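Local atomic coordinates of carboxyvinyl-carboxyphosphonate phosphorylmutase (Bacillus anthracis, PDB entry 4IQD), a protein that belongs to the phosphoenolpyruvate phosphomutase family of enzymes, which have a TIM-barrel fold. Residues K139-T142 against T143-V147. Sequence-based numbering, arbitrary orientation.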
ATOM      1  N   LYS A 139      -6.317 -23.582  18.994  1.00 37.70           N
ATOM      2  CA  LYS A 139      -7.258 -24.652  18.705  1.00 37.25           C
ATOM      3  C   LYS A 139      -7.710 -24.606  17.253  1.00 34.47           C
ATOM      4  O   LYS A 139      -7.673 -23.558  16.612  1.00 36.84           O
ATOM      5  CB  LYS A 139      -8.467 -24.578  19.632  1.00 42.11           C
ATOM      6  CG  LYS A 139      -9.488 -23.543  19.228  1.00 47.99           C
ATOM      7  CD  LYS A 139     -10.889 -24.013  19.573  1.00 53.88           C
ATOM      8  CE  LYS A 139     -11.051 -24.224  21.070  1.00 58.38           C
ATOM      9  NZ  LYS A 139     -12.435 -24.656  21.422  1.00 60.42           N
ATOM     10  N   LEU A 140      -8.135 -25.756  16.743  1.00 30.10           N
ATOM     11  CA  LEU A 140      -8.564 -25.872  15.356  1.00 25.33           C
ATOM     12  C   LEU A 140     -10.011 -26.317  15.297  1.00 24.35           C
ATOM     13  O   LEU A 140     -10.552 -26.824  16.278  1.00 23.53           O
ATOM     14  CB  LEU A 140      -7.708 -26.901  14.628  1.00 22.47           C
ATOM     15  CG  LEU A 140      -6.196 -26.747  14.756  1.00 30.47           C
ATOM     16  CD1 LEU A 140      -5.511 -27.942  14.137  1.00 31.09           C
ATOM     17  CD2 LEU A 140      -5.729 -25.458  14.097  1.00 32.44           C
ATOM     18  N   VAL A 141     -10.635 -26.131  14.141  1.00 22.83           N
ATOM     19  CA  VAL A 141     -11.980 -26.635  13.925  1.00 22.36           C
ATOM     20  C   VAL A 141     -11.885 -28.116  13.623  1.00 27.62           C
ATOM     21  O   VAL A 141     -10.798 -28.634  13.366  1.00 25.07           O
ATOM     22  CB  VAL A 141     -12.667 -25.944  12.741  1.00 24.28           C
ATOM     23  CG1 VAL A 141     -12.726 -24.444  12.961  1.00 23.45           C
ATOM     24  CG2 VAL A 141     -11.950 -26.277  11.438  1.00 24.96           C
ATOM     25  N   THR A 142     -13.021 -28.800  13.654  1.00 28.99           N
ATOM     26  CA  THR A 142     -13.038 -30.214  13.331  1.00 27.91           C
ATOM     27  C   THR A 142     -12.665 -30.391  11.873  1.00 28.12           C
ATOM     28  O   THR A 142     -12.768 -29.459  11.075  1.00 27.96           O
ATOM     29  CB  THR A 142     -14.417 -30.834  13.562  1.00 30.43           C
ATOM     30  OG1 THR A 142     -15.388 -30.147  12.765  1.00 33.27           O
ATOM     31  CG2 THR A 142     -14.802 -30.730  15.022  1.00 32.58           C
ATOM     32  N   THR A 143     -12.218 -31.592  11.533  1.00 23.50           N
ATOM     33  CA  THR A 143     -11.862 -31.905  10.163  1.00 22.59           C
ATOM     34  C   THR A 143     -13.056 -31.681   9.242  1.00 24.27           C
ATOM     35  O   THR A 143     -12.913 -31.101   8.168  1.00 26.30           O
ATOM     36  CB  THR A 143     -11.368 -33.351  10.036  1.00 23.87           C
ATOM     37  OG1 THR A 143     -10.275 -33.559  10.939  1.00 26.25           O
ATOM     38  CG2 THR A 143     -10.906 -33.632   8.620  1.00 26.18           C
ATOM     39  N   GLU A 144     -14.229 -32.125   9.682  1.00 27.43           N
ATOM     40  CA  GLU A 144     -15.465 -31.962   8.920  1.00 28.95           C
ATOM     41  C   GLU A 144     -15.768 -30.495   8.676  1.00 29.08           C
ATOM     42  O   GLU A 144     -16.267 -30.116   7.616  1.00 31.79           O
ATOM     43  CB  GLU A 144     -16.638 -32.592   9.669  1.00 33.53           C
ATOM     44  CG  GLU A 144     -18.002 -32.206   9.114  1.00 40.04           C
ATOM     45  CD  GLU A 144     -19.145 -32.648  10.003  1.00 48.60           C
ATOM     46  OE1 GLU A 144     -19.200 -32.203  11.171  1.00 53.33           O
ATOM     47  OE2 GLU A 144     -19.987 -33.443   9.536  1.00 50.39           O
ATOM     48  N   GLU A 145     -15.456 -29.674   9.670  1.00 26.65           N
ATOM     49  CA  GLU A 145     -15.751 -28.255   9.612  1.00 25.49           C
ATOM     50  C   GLU A 145     -15.086 -27.591   8.409  1.00 23.62           C
ATOM     51  O   GLU A 145     -15.708 -26.786   7.721  1.00 20.58           O
ATOM     52  CB  GLU A 145     -15.326 -27.581  10.915  1.00 32.87           C
ATOM     53  CG  GLU A 145     -16.327 -26.574  11.449  1.00 40.73           C
ATOM     54  CD  GLU A 145     -16.112 -26.262  12.920  1.00 47.07           C
ATOM     55  OE1 GLU A 145     -15.878 -27.212  13.705  1.00 48.54           O
ATOM     56  OE2 GLU A 145     -16.171 -25.068  13.288  1.00 46.70           O
ATOM     57  N   LEU A 146     -13.829 -27.937   8.144  1.00 24.76           N
ATOM     58  CA  LEU A 146     -13.145 -27.412   6.967  1.00 23.21           C
ATOM     59  C   LEU A 146     -13.605 -28.136   5.710  1.00 24.14           C
ATOM     60  O   LEU A 146     -13.712 -27.535   4.643  1.00 23.76           O
ATOM     61  CB  LEU A 146     -11.623 -27.515   7.096  1.00 21.45           C
ATOM     62  CG  LEU A 146     -10.896 -26.815   5.940  1.00 21.33           C
ATOM     63  CD1 LEU A 146     -11.338 -25.362   5.844  1.00 22.49           C
ATOM     64  CD2 LEU A 146      -9.387 -26.899   6.054  1.00 23.55           C
ATOM     65  N   VAL A 147     -13.873 -29.429   5.849  1.00 25.77           N
ATOM     66  CA  VAL A 147     -14.324 -30.256   4.738  1.00 25.87           C
ATOM     67  C   VAL A 147     -15.551 -29.653   4.073  1.00 27.76           C
ATOM     68  O   VAL A 147     -15.610 -29.529   2.852  1.00 32.62           O
ATOM     69  CB  VAL A 147     -14.630 -31.696   5.205  1.00 26.17           C
ATOM     70  CG1 VAL A 147     -15.626 -32.380   4.274  1.00 25.35           C
ATOM     71  CG2 VAL A 147     -13.342 -32.502   5.308  1.00 26.72           C
TER
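Two donors of Thr142 grip one carboxylate oxygen of Glu145. Thr142 N gives a hydrogen bond of 3.3 Å to Glu145 OE1, nearly straight at 161°. It arrives from above the carboxylate plane. Thr142 OG1 donates to the same Glu145 OE1 over 3.1 Å and meets its anti lone pair, on the side away from OE2. In return, the backbone Glu145 N donates to Thr142 OG1 at 3.1 Å, with a more bent angle of 138°, so the hydroxyl acts both as donor and as acceptor. A chi1 of 58° places OG1 between the backbone N and the carbonyl carbon of Thr142, where it can reach both Glu145 N and Glu145 OE1. The side chains of Thr142 and Glu145 meet at about a right angle, and the glutamate chain runs extended beyond CG and reaches the loop with its carboxylate. Together the bonds fix the rotation of the threonine hydroxyl and hold the carboxylate at the N-terminal end of the helix, whose dipole would probably favour its negative charge.

Val141 crosses the same glutamate at a slant: its CB lies 3.5 Å from Glu145 CD, and its CG1 lies 3.5 Å from Glu145 OE2. The other methyl, CG2, rests 3.7 Å from Glu145 CB, so the valine covers the aliphatic part of the chain as well as its end. Outside the turn, Val141 O accepts a hydrogen bond from Arg180, and Thr143 touches Ala183 and Tyr184 of helix 174-187.

Reciprocal bonding between the N-cap threonine and the glutamate three residues later defines a capping box, which here starts helix 143-156 after the loop that follows strand 120-124 of the barrel.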